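Side-chain contacts in putative PAS/PAC sensor protein (Nakamurella multipartita DSM 44233, PDB 6HMJ), which senses blue light with a bound flavin mononucleotide and mediates RNA binding, probably through its ANTAR domain, to regulate translation: residues G144-A149 with D155-L160; A207-G212 with R356-E361; A323-F328 with E352-D357. All coordinates share one frame; numbering follows the deposited sequence.

Contact 1 of 3, residues G144-A149 with D155-L160; sequences GIVMAA and DQAFAL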
loop_
_atom_site.group_PDB
_atom_site.type_symbol
_atom_site.label_atom_id
_atom_site.label_comp_id
_atom_site.label_asym_id
_atom_site.label_seq_id
_atom_site.Cartn_x
_atom_site.Cartn_y
_atom_site.Cartn_z
ATOM N N GLY A 144 -2.039 3.807 3.523
ATOM C CA GLY A 144 -2.222 4.792 2.470
ATOM C C GLY A 144 -3.262 4.377 1.449
ATOM O O GLY A 144 -4.040 5.207 0.970
ATOM N N ILE A 145 -3.285 3.090 1.092
ATOM C CA ILE A 145 -4.288 2.594 0.155
ATOM C C ILE A 145 -5.688 2.866 0.691
ATOM O O ILE A 145 -6.570 3.343 -0.033
ATOM C CB ILE A 145 -4.070 1.096 -0.120
ATOM C CG1 ILE A 145 -2.811 0.893 -0.964
ATOM C CG2 ILE A 145 -5.281 0.501 -0.818
ATOM C CD1 ILE A 145 -2.408 -0.558 -1.139
ATOM N N VAL A 146 -5.914 2.558 1.969
ATOM C CA VAL A 146 -7.222 2.794 2.571
ATOM C C VAL A 146 -7.524 4.288 2.630
ATOM O O VAL A 146 -8.659 4.713 2.386
ATOM C CB VAL A 146 -7.287 2.146 3.967
ATOM C CG1 VAL A 146 -8.508 2.636 4.728
ATOM C CG2 VAL A 146 -7.304 0.626 3.842
ATOM N N MET A 147 -6.522 5.103 2.969
ATOM C CA MET A 147 -6.724 6.545 3.059
ATOM C C MET A 147 -7.329 7.102 1.776
ATOM O O MET A 147 -8.348 7.801 1.805
ATOM C CB MET A 147 -5.394 7.242 3.357
ATOM C CG MET A 147 -4.960 7.189 4.812
ATOM S SD MET A 147 -3.391 8.034 5.080
ATOM C CE MET A 147 -3.854 9.727 4.732
ATOM N N ALA A 148 -6.706 6.807 0.634
ATOM C CA ALA A 148 -7.137 7.403 -0.623
ATOM C C ALA A 148 -8.298 6.646 -1.256
ATOM O O ALA A 148 -9.161 7.267 -1.887
ATOM C CB ALA A 148 -5.954 7.472 -1.592
ATOM N N ALA A 149 -8.343 5.321 -1.104
ATOM C CA ALA A 149 -9.423 4.540 -1.702
ATOM C C ALA A 149 -10.780 4.992 -1.180
ATOM O O ALA A 149 -11.727 5.176 -1.954
ATOM C CB ALA A 149 -9.211 3.051 -1.430
ATOM N N ASP A 155 -5.599 8.298 10.651
ATOM C CA ASP A 155 -6.127 7.650 11.847
ATOM C C ASP A 155 -7.337 6.786 11.511
ATOM O O ASP A 155 -7.429 5.632 11.943
ATOM C CB ASP A 155 -6.485 8.699 12.899
ATOM C CG ASP A 155 -5.260 9.358 13.501
ATOM O OD1 ASP A 155 -4.337 8.629 13.932
ATOM O OD2 ASP A 155 -5.212 10.605 13.533
ATOM N N GLN A 156 -8.278 7.330 10.733
ATOM C CA GLN A 156 -9.435 6.549 10.307
ATOM C C GLN A 156 -9.001 5.331 9.500
ATOM O O GLN A 156 -9.487 4.216 9.725
ATOM C CB GLN A 156 -10.383 7.427 9.489
ATOM C CG GLN A 156 -10.979 8.584 10.272
ATOM C CD GLN A 156 -11.779 9.532 9.401
ATOM O OE1 GLN A 156 -11.391 9.838 8.272
ATOM N NE2 GLN A 156 -12.902 10.007 9.925
ATOM N N ALA A 157 -8.092 5.531 8.542
ATOM C CA ALA A 157 -7.597 4.414 7.745
ATOM C C ALA A 157 -6.969 3.352 8.636
ATOM O O ALA A 157 -7.223 2.152 8.471
ATOM C CB ALA A 157 -6.587 4.914 6.715
ATOM N N PHE A 158 -6.134 3.779 9.584
ATOM C CA PHE A 158 -5.506 2.836 10.502
ATOM C C PHE A 158 -6.538 2.174 11.401
ATOM O O PHE A 158 -6.439 0.977 11.694
ATOM C CB PHE A 158 -4.445 3.555 11.335
ATOM C CG PHE A 158 -3.598 2.633 12.157
ATOM C CD1 PHE A 158 -2.578 1.903 11.574
ATOM C CD2 PHE A 158 -3.821 2.499 13.516
ATOM C CE1 PHE A 158 -1.799 1.055 12.327
ATOM C CE2 PHE A 158 -3.044 1.652 14.276
ATOM C CZ PHE A 158 -2.031 0.929 13.681
ATOM N N ALA A 159 -7.538 2.935 11.855
ATOM C CA ALA A 159 -8.589 2.350 12.681
ATOM C C ALA A 159 -9.350 1.273 11.920
ATOM O O ALA A 159 -9.668 0.217 12.480
ATOM C CB ALA A 159 -9.541 3.442 13.168
ATOM N N LEU A 160 -9.638 1.513 10.636
ATOM C CA LEU A 160 -10.330 0.513 9.831
ATOM C C LEU A 160 -9.475 -0.733 9.651
ATOM O O LEU A 160 -9.994 -1.856 9.661
ATOM C CB LEU A 160 -10.710 1.091 8.468
ATOM C CG LEU A 160 -11.899 2.048 8.425
ATOM C CD1 LEU A 160 -12.067 2.611 7.026
ATOM C CD2 LEU A 160 -13.173 1.356 8.878
#
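The methyl group of A157 sits against two consecutive residues of the facing helix, V146 and M147, and carries most of this buried, wholly apolar contact. Its CB approaches CG of M147 to 3.4 Å and CG1 of V146 to 3.6 Å, meeting a methylene of one side chain and a methyl branch of the other. In V146, CG1 is the branch that does the touching: it stands anti to the backbone N (chi1 167°). The same CG1 of V146 also reaches CD1 of L160, at 4.2 Å, nearly one helical turn beyond A157. M147 takes part through the root of its chain: only CG meets A157, the extended chi2 (-180°) carries SD past it, and the bend at chi3 turns CE alone.

Backbone geometry explains why an alanine can fill this place. The CA atoms of M147 and A157 lie 5.2 Å apart, and the two short helix axes pass within 8.4 Å of each other at 116° between their N-to-C directions. Backbone bonds such as A148 N to G144 O and A159 N to D155 O run within each helix, and across the contact only carbon atoms meet.

Further packing places the contact in the assembly. V146 is also covered by M179 of helix 172-185 and by L161, while L160 meets Q359 and L363 of helix 351-372. I145, A148 and A149 contact the second subunit, with A148 packing on A148 of that copy. A long helix (114-149) that joins the dimer interface and packs against two short helices, 154-167 and 172-185, is the architecture expected of an ANTAR domain, the probable RNA-binding module.

Contact 2 of 3, residues A207-G212 with R356-E361; sequences APSTKG and RDQQLE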
loop_
_atom_site.group_PDB
_atom_site.type_symbol
_atom_site.label_atom_id
_atom_site.label_comp_id
_atom_site.label_asym_id
_atom_site.label_seq_id
_atom_site.Cartn_x
_atom_site.Cartn_y
_atom_site.Cartn_z
ATOM N N ALA A 207 -19.649 -9.499 5.450
ATOM C CA ALA A 207 -20.118 -8.834 4.246
ATOM C C ALA A 207 -20.734 -7.479 4.594
ATOM O O ALA A 207 -21.288 -7.301 5.682
ATOM C CB ALA A 207 -21.145 -9.700 3.525
ATOM N N PRO A 208 -20.652 -6.506 3.685
ATOM C CA PRO A 208 -21.271 -5.205 3.955
ATOM C C PRO A 208 -22.771 -5.333 4.165
ATOM O O PRO A 208 -23.396 -6.342 3.829
ATOM C CB PRO A 208 -20.954 -4.385 2.695
ATOM C CG PRO A 208 -19.790 -5.074 2.067
ATOM C CD PRO A 208 -19.970 -6.526 2.379
ATOM N N SER A 209 -23.351 -4.283 4.739
ATOM C CA SER A 209 -24.788 -4.248 4.947
ATOM C C SER A 209 -25.514 -4.180 3.605
ATOM O O SER A 209 -24.945 -3.808 2.574
ATOM C CB SER A 209 -25.173 -3.055 5.821
ATOM O OG SER A 209 -26.577 -2.890 5.865
ATOM N N THR A 210 -26.794 -4.550 3.630
ATOM C CA THR A 210 -27.634 -4.568 2.440
ATOM C C THR A 210 -28.869 -3.687 2.580
ATOM O O THR A 210 -29.609 -3.519 1.604
ATOM C CB THR A 210 -28.046 -6.017 2.125
ATOM O OG1 THR A 210 -26.898 -6.748 1.672
ATOM C CG2 THR A 210 -29.117 -6.086 1.053
ATOM N N LYS A 211 -29.091 -3.087 3.745
ATOM C CA LYS A 211 -30.326 -2.368 4.026
ATOM C C LYS A 211 -30.207 -0.920 3.566
ATOM O O LYS A 211 -29.216 -0.246 3.865
ATOM C CB LYS A 211 -30.635 -2.434 5.522
ATOM C CG LYS A 211 -30.535 -3.843 6.109
ATOM C CD LYS A 211 -31.428 -4.854 5.394
ATOM C CE LYS A 211 -30.940 -6.276 5.641
ATOM N NZ LYS A 211 -31.895 -7.301 5.140
ATOM N N GLY A 212 -31.212 -0.452 2.840
ATOM C CA GLY A 212 -31.286 0.921 2.366
ATOM C C GLY A 212 -32.263 1.743 3.178
ATOM O O GLY A 212 -32.372 1.583 4.398
ATOM N N ARG A 356 -18.033 3.815 0.681
ATOM C CA ARG A 356 -17.323 4.687 1.609
ATOM C C ARG A 356 -18.162 4.963 2.850
ATOM O O ARG A 356 -17.676 4.842 3.980
ATOM C CB ARG A 356 -16.947 5.998 0.921
ATOM C CG ARG A 356 -16.238 6.994 1.835
ATOM C CD ARG A 356 -15.897 8.276 1.095
ATOM N NE ARG A 356 -15.105 9.195 1.910
ATOM C CZ ARG A 356 -15.606 10.208 2.614
ATOM N NH1 ARG A 356 -16.910 10.453 2.618
ATOM N NH2 ARG A 356 -14.794 10.984 3.318
ATOM N N ASP A 357 -19.428 5.340 2.659
ATOM C CA ASP A 357 -20.299 5.613 3.796
ATOM C C ASP A 357 -20.324 4.448 4.777
ATOM O O ASP A 357 -20.424 4.660 5.990
ATOM C CB ASP A 357 -21.719 5.920 3.312
ATOM C CG ASP A 357 -21.788 7.170 2.448
ATOM O OD1 ASP A 357 -20.919 8.054 2.600
ATOM O OD2 ASP A 357 -22.718 7.270 1.621
ATOM N N GLN A 358 -20.236 3.212 4.275
ATOM C CA GLN A 358 -20.316 2.052 5.156
ATOM C C GLN A 358 -19.057 1.909 6.001
ATOM O O GLN A 358 -19.138 1.594 7.193
ATOM C CB GLN A 358 -20.576 0.788 4.334
ATOM C CG GLN A 358 -22.026 0.639 3.902
ATOM C CD GLN A 358 -22.287 -0.639 3.127
ATOM O OE1 GLN A 358 -21.413 -1.144 2.423
ATOM N NE2 GLN A 358 -23.493 -1.176 3.266
ATOM N N GLN A 359 -17.882 2.142 5.409
ATOM C CA GLN A 359 -16.658 2.160 6.205
ATOM C C GLN A 359 -16.726 3.265 7.252
ATOM O O GLN A 359 -16.411 3.047 8.427
ATOM C CB GLN A 359 -15.435 2.342 5.307
ATOM C CG GLN A 359 -15.269 1.276 4.232
ATOM C CD GLN A 359 -14.924 -0.089 4.802
ATOM O OE1 GLN A 359 -14.350 -0.197 5.886
ATOM N NE2 GLN A 359 -15.263 -1.141 4.064
ATOM N N LEU A 360 -17.149 4.463 6.841
ATOM C CA LEU A 360 -17.330 5.555 7.791
ATOM C C LEU A 360 -18.333 5.171 8.868
ATOM O O LEU A 360 -18.192 5.579 10.027
ATOM C CB LEU A 360 -17.782 6.819 7.060
ATOM C CG LEU A 360 -16.753 7.509 6.158
ATOM C CD1 LEU A 360 -17.368 8.723 5.474
ATOM C CD2 LEU A 360 -15.518 7.918 6.936
ATOM N N GLU A 361 -19.355 4.394 8.504
ATOM C CA GLU A 361 -20.352 3.961 9.476
ATOM C C GLU A 361 -19.743 3.036 10.521
ATOM O O GLU A 361 -20.128 3.081 11.696
ATOM C CB GLU A 361 -21.501 3.263 8.745
ATOM C CG GLU A 361 -22.786 3.057 9.546
ATOM C CD GLU A 361 -23.173 4.242 10.401
ATOM O OE1 GLU A 361 -22.909 5.392 9.995
ATOM O OE2 GLU A 361 -23.740 4.015 11.492
#
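One hydrogen bond joins the 207-212 loop to the helix: the carboxamide of Q358 gives NE2 to the backbone O of S209, 3.1 Å away. The acceptor lies close to the plane of the amide, but NE2 approaches the carbonyl from above its plane (46° out) and steeply to the C=O bond (107°). Q358 gets there because CG is anti to its carbonyl carbon (chi1 -78°) and the chain runs extended beyond it.

Van der Waals contacts flank the bond. OE1 of Q358 rests 3.3 Å from CB of P208, and NE2 of Q358 lies 3.6 Å from CB of S209. With an alanine here in place of Q358, the S209 carbonyl would probably lose this donor, and CB of P208 the amide oxygen beside it.

Within the loop, K211 N donates to OG of S209 over 3.3 Å, closing an ST turn. P208 also packs on S197 and T201 of helix 192-202, and G212 N bonds to E296 just ahead of strand 213-216. This is a surface contact in which a helix side chain holds a backbone carbonyl at the start of an ST turn, between the linker entering the PAS sheet and the C-terminal helix leaving it.

Contact 3 of 3, residues A323-F328 with E352-D357; sequences AFWNEF and ERVERD. With FMN (flavin mononucleotide), chain E.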
loop_
_atom_site.group_PDB
_atom_site.type_symbol
_atom_site.label_atom_id
_atom_site.label_comp_id
_atom_site.label_asym_id
_atom_site.label_seq_id
_atom_site.Cartn_x
_atom_site.Cartn_y
_atom_site.Cartn_z
ATOM N N ALA A 323 -24.773 -6.741 -8.903
ATOM C CA ALA A 323 -25.463 -5.869 -7.969
ATOM C C ALA A 323 -24.897 -4.458 -8.024
ATOM O O ALA A 323 -23.789 -4.220 -8.507
ATOM C CB ALA A 323 -25.354 -6.422 -6.544
ATOM N N PHE A 324 -25.695 -3.512 -7.537
ATOM C CA PHE A 324 -25.259 -2.131 -7.404
ATOM C C PHE A 324 -26.229 -1.420 -6.474
ATOM O O PHE A 324 -27.392 -1.813 -6.355
ATOM C CB PHE A 324 -25.183 -1.426 -8.764
ATOM C CG PHE A 324 -26.523 -1.228 -9.428
ATOM C CD1 PHE A 324 -27.128 -2.262 -10.129
ATOM C CD2 PHE A 324 -27.171 -0.006 -9.360
ATOM C CE1 PHE A 324 -28.353 -2.082 -10.741
ATOM C CE2 PHE A 324 -28.399 0.180 -9.972
ATOM C CZ PHE A 324 -28.990 -0.862 -10.663
ATOM N N TRP A 325 -25.735 -0.385 -5.803
ATOM C CA TRP A 325 -26.592 0.448 -4.972
ATOM C C TRP A 325 -27.275 1.491 -5.842
ATOM O O TRP A 325 -26.617 2.210 -6.602
ATOM C CB TRP A 325 -25.792 1.127 -3.863
ATOM C CG TRP A 325 -25.485 0.230 -2.706
ATOM C CD1 TRP A 325 -24.302 -0.391 -2.438
ATOM C CD2 TRP A 325 -26.385 -0.148 -1.658
ATOM N NE1 TRP A 325 -24.408 -1.133 -1.285
ATOM C CE2 TRP A 325 -25.677 -1.000 -0.788
ATOM C CE3 TRP A 325 -27.720 0.153 -1.371
ATOM C CZ2 TRP A 325 -26.260 -1.555 0.348
ATOM C CZ3 TRP A 325 -28.295 -0.398 -0.243
ATOM C CH2 TRP A 325 -27.566 -1.242 0.603
ATOM N N ASN A 326 -28.597 1.576 -5.722
ATOM C CA ASN A 326 -29.422 2.443 -6.554
ATOM C C ASN A 326 -30.083 3.477 -5.656
ATOM O O ASN A 326 -30.972 3.141 -4.866
ATOM C CB ASN A 326 -30.468 1.618 -7.309
ATOM C CG ASN A 326 -31.322 2.455 -8.258
ATOM O OD1 ASN A 326 -31.306 3.687 -8.223
ATOM N ND2 ASN A 326 -32.081 1.775 -9.110
ATOM N N GLU A 327 -29.645 4.726 -5.767
ATOM C CA GLU A 327 -30.362 5.855 -5.181
ATOM C C GLU A 327 -31.197 6.469 -6.299
ATOM O O GLU A 327 -30.669 7.164 -7.171
ATOM C CB GLU A 327 -29.414 6.881 -4.571
ATOM C CG GLU A 327 -30.158 7.975 -3.810
ATOM C CD GLU A 327 -29.258 9.080 -3.320
ATOM O OE1 GLU A 327 -28.669 8.921 -2.231
ATOM O OE2 GLU A 327 -29.140 10.107 -4.021
ATOM N N PHE A 328 -32.499 6.200 -6.285
ATOM C CA PHE A 328 -33.406 6.732 -7.291
ATOM C C PHE A 328 -34.436 7.631 -6.625
ATOM O O PHE A 328 -35.024 7.265 -5.601
ATOM C CB PHE A 328 -34.087 5.609 -8.091
ATOM C CG PHE A 328 -35.078 4.798 -7.307
ATOM C CD1 PHE A 328 -36.386 5.224 -7.158
ATOM C CD2 PHE A 328 -34.711 3.582 -6.763
ATOM C CE1 PHE A 328 -37.302 4.467 -6.446
ATOM C CE2 PHE A 328 -35.622 2.819 -6.055
ATOM C CZ PHE A 328 -36.919 3.262 -5.899
ATOM N N GLU A 352 -20.023 3.339 -5.129
ATOM C CA GLU A 352 -18.765 3.799 -4.547
ATOM C C GLU A 352 -19.006 4.722 -3.358
ATOM O O GLU A 352 -18.313 4.627 -2.340
ATOM C CB GLU A 352 -17.927 4.508 -5.607
ATOM C CG GLU A 352 -17.359 3.583 -6.660
ATOM C CD GLU A 352 -16.281 2.676 -6.102
ATOM O OE1 GLU A 352 -16.589 1.506 -5.789
ATOM O OE2 GLU A 352 -15.122 3.133 -5.974
ATOM N N ARG A 353 -19.985 5.620 -3.467
ATOM C CA ARG A 353 -20.321 6.485 -2.342
ATOM C C ARG A 353 -20.823 5.665 -1.161
ATOM O O ARG A 353 -20.425 5.896 -0.013
ATOM C CB ARG A 353 -21.362 7.517 -2.775
ATOM C CG ARG A 353 -21.693 8.553 -1.720
ATOM C CD ARG A 353 -22.998 8.233 -1.022
ATOM N NE ARG A 353 -24.150 8.493 -1.876
ATOM C CZ ARG A 353 -25.395 8.128 -1.587
ATOM N NH1 ARG A 353 -25.661 7.480 -0.460
ATOM N NH2 ARG A 353 -26.375 8.414 -2.430
ATOM N N VAL A 354 -21.712 4.703 -1.423
ATOM C CA VAL A 354 -22.257 3.875 -0.351
ATOM C C VAL A 354 -21.153 3.050 0.296
ATOM O O VAL A 354 -21.130 2.864 1.518
ATOM C CB VAL A 354 -23.389 2.980 -0.889
ATOM C CG1 VAL A 354 -23.674 1.829 0.075
ATOM C CG2 VAL A 354 -24.646 3.803 -1.125
ATOM N N GLU A 355 -20.228 2.530 -0.514
ATOM C CA GLU A 355 -19.134 1.733 0.029
ATOM C C GLU A 355 -18.298 2.548 1.008
ATOM O O GLU A 355 -17.884 2.039 2.058
ATOM C CB GLU A 355 -18.266 1.195 -1.108
ATOM C CG GLU A 355 -17.555 -0.104 -0.772
ATOM C CD GLU A 355 -18.506 -1.274 -0.662
ATOM O OE1 GLU A 355 -19.204 -1.564 -1.654
ATOM O OE2 GLU A 355 -18.557 -1.892 0.421
ATOM N N ARG A 356 -18.033 3.815 0.681
ATOM C CA ARG A 356 -17.323 4.687 1.609
ATOM C C ARG A 356 -18.162 4.963 2.850
ATOM O O ARG A 356 -17.676 4.842 3.980
ATOM C CB ARG A 356 -16.947 5.998 0.921
ATOM C CG ARG A 356 -16.238 6.994 1.835
ATOM C CD ARG A 356 -15.897 8.276 1.095
ATOM N NE ARG A 356 -15.105 9.195 1.910
ATOM C CZ ARG A 356 -15.606 10.208 2.614
ATOM N NH1 ARG A 356 -16.910 10.453 2.618
ATOM N NH2 ARG A 356 -14.794 10.984 3.318
ATOM N N ASP A 357 -19.428 5.340 2.659
ATOM C CA ASP A 357 -20.299 5.613 3.796
ATOM C C ASP A 357 -20.324 4.448 4.777
ATOM O O ASP A 357 -20.424 4.660 5.990
ATOM C CB ASP A 357 -21.719 5.920 3.312
ATOM C CG ASP A 357 -21.788 7.170 2.448
ATOM O OD1 ASP A 357 -20.919 8.054 2.600
ATOM O OD2 ASP A 357 -22.718 7.270 1.621
HETATM N N1 FMN E . -37.693 0.012 -7.374
HETATM C C2 FMN E . -36.428 -0.459 -7.442
HETATM O O2 FMN E . -36.077 -1.368 -6.660
HETATM N N3 FMN E . -35.528 0.013 -8.321
HETATM C C4 FMN E . -35.812 0.985 -9.193
HETATM O O4 FMN E . -34.949 1.398 -9.996
HETATM C C4A FMN E . -37.176 1.555 -9.186
HETATM N N5 FMN E . -37.545 2.534 -10.033
HETATM C C5A FMN E . -38.801 3.034 -9.999
HETATM C C6 FMN E . -39.145 4.049 -10.886
HETATM C C7 FMN E . -40.426 4.581 -10.881
HETATM C C7M FMN E . -40.778 5.676 -11.852
HETATM C C8 FMN E . -41.431 4.067 -9.912
HETATM C C8M FMN E . -42.831 4.620 -9.867
HETATM C C9 FMN E . -41.089 3.060 -9.023
HETATM C C9A FMN E . -39.808 2.515 -9.024
HETATM N N10 FMN E . -39.430 1.481 -8.128
HETATM C C10 FMN E . -38.117 0.994 -8.195
HETATM C "C1'" FMN E . -40.326 0.904 -7.121
HETATM C "C2'" FMN E . -40.982 -0.357 -7.646
HETATM O "O2'" FMN E . -41.265 -0.241 -9.042
HETATM C "C3'" FMN E . -42.272 -0.595 -6.884
HETATM O "O3'" FMN E . -43.133 0.540 -7.063
HETATM C "C4'" FMN E . -42.060 -0.797 -5.392
HETATM O "O4'" FMN E . -41.180 -1.897 -5.161
HETATM C "C5'" FMN E . -43.439 -1.022 -4.788
HETATM O "O5'" FMN E . -43.470 -2.162 -3.942
HETATM P P FMN E . -44.112 -3.527 -4.492
HETATM O O1P FMN E . -43.928 -4.460 -3.322
HETATM O O2P FMN E . -45.545 -3.155 -4.793
HETATM O O3P FMN E . -43.329 -3.858 -5.739
#
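A valine methyl sits almost squarely on the indole of W325: CG1 of V354 lies 3.4 Å from the centroid of the five-membered ring, only 12° off its normal, a CH-pi contact over the ring face. It joins the antiparallel sheet of the LOV-type PAS domain to the C-terminal helix 351-372, which probably corresponds to the Jα helix of other LOV receptors. V354 directs this branch at the pyrrole part of the indole by holding it anti to the backbone N (chi1 163°). CG1 of V354 lies 3.3 Å from NE1 of W325, and CG2 of V354 lies 4.0 Å from CB of W325. R315 adds a cation-pi contact to W325, whose backbone N bonds to T351 at the start of the helix.

Two residues along the strand, the chemistry turns ionic. E327 extends its chain to offer OE1 at the guanidinium edge of R353, near its plane; the arginine bends at chi2 and chi3 to bring NH2 there. The salt bridge, a hydrogen bond as well, is modelled at 2.4 Å between NH2 of R353 and OE1 of E327, a shortness from which nothing should be concluded at 2.51 Å resolution. The carboxylate and guanidinium planes stand 46° apart.

The strand also borders the chromophore. CB of N326 points away from the helix; its amide, which also bonds to N316, belongs to the observed FMN-binding site, and F328 turns a ring face to the flavin. One strand therefore contacts both the flavin and the helix, with ND2 of N326 3.0 Å from FMN O4 and CZ of F328 3.4 Å from FMN C10.

How the contacts relate
Contact 1 is buried and made of carbon alone, contact 2 is a polar surface contact, and contact 3 lies between them in burial, pairing an aromatic CH-pi core with an ionic edge. Contacts 2 and 3 both use helix 351-372; their helix segments overlap at R356 and D357, and their centres lie about 9 Å apart. O of T210 comes within 3.2 Å of CH2 of W325, so the loop of one borders the indole of the other. Contact 1 reaches the same helix through CD2 of L160, 3.6 Å from OE1 of Q359. The helix therefore touches both the ANTAR region and the flavin-binding sheet, consistent with a connection between the two modules.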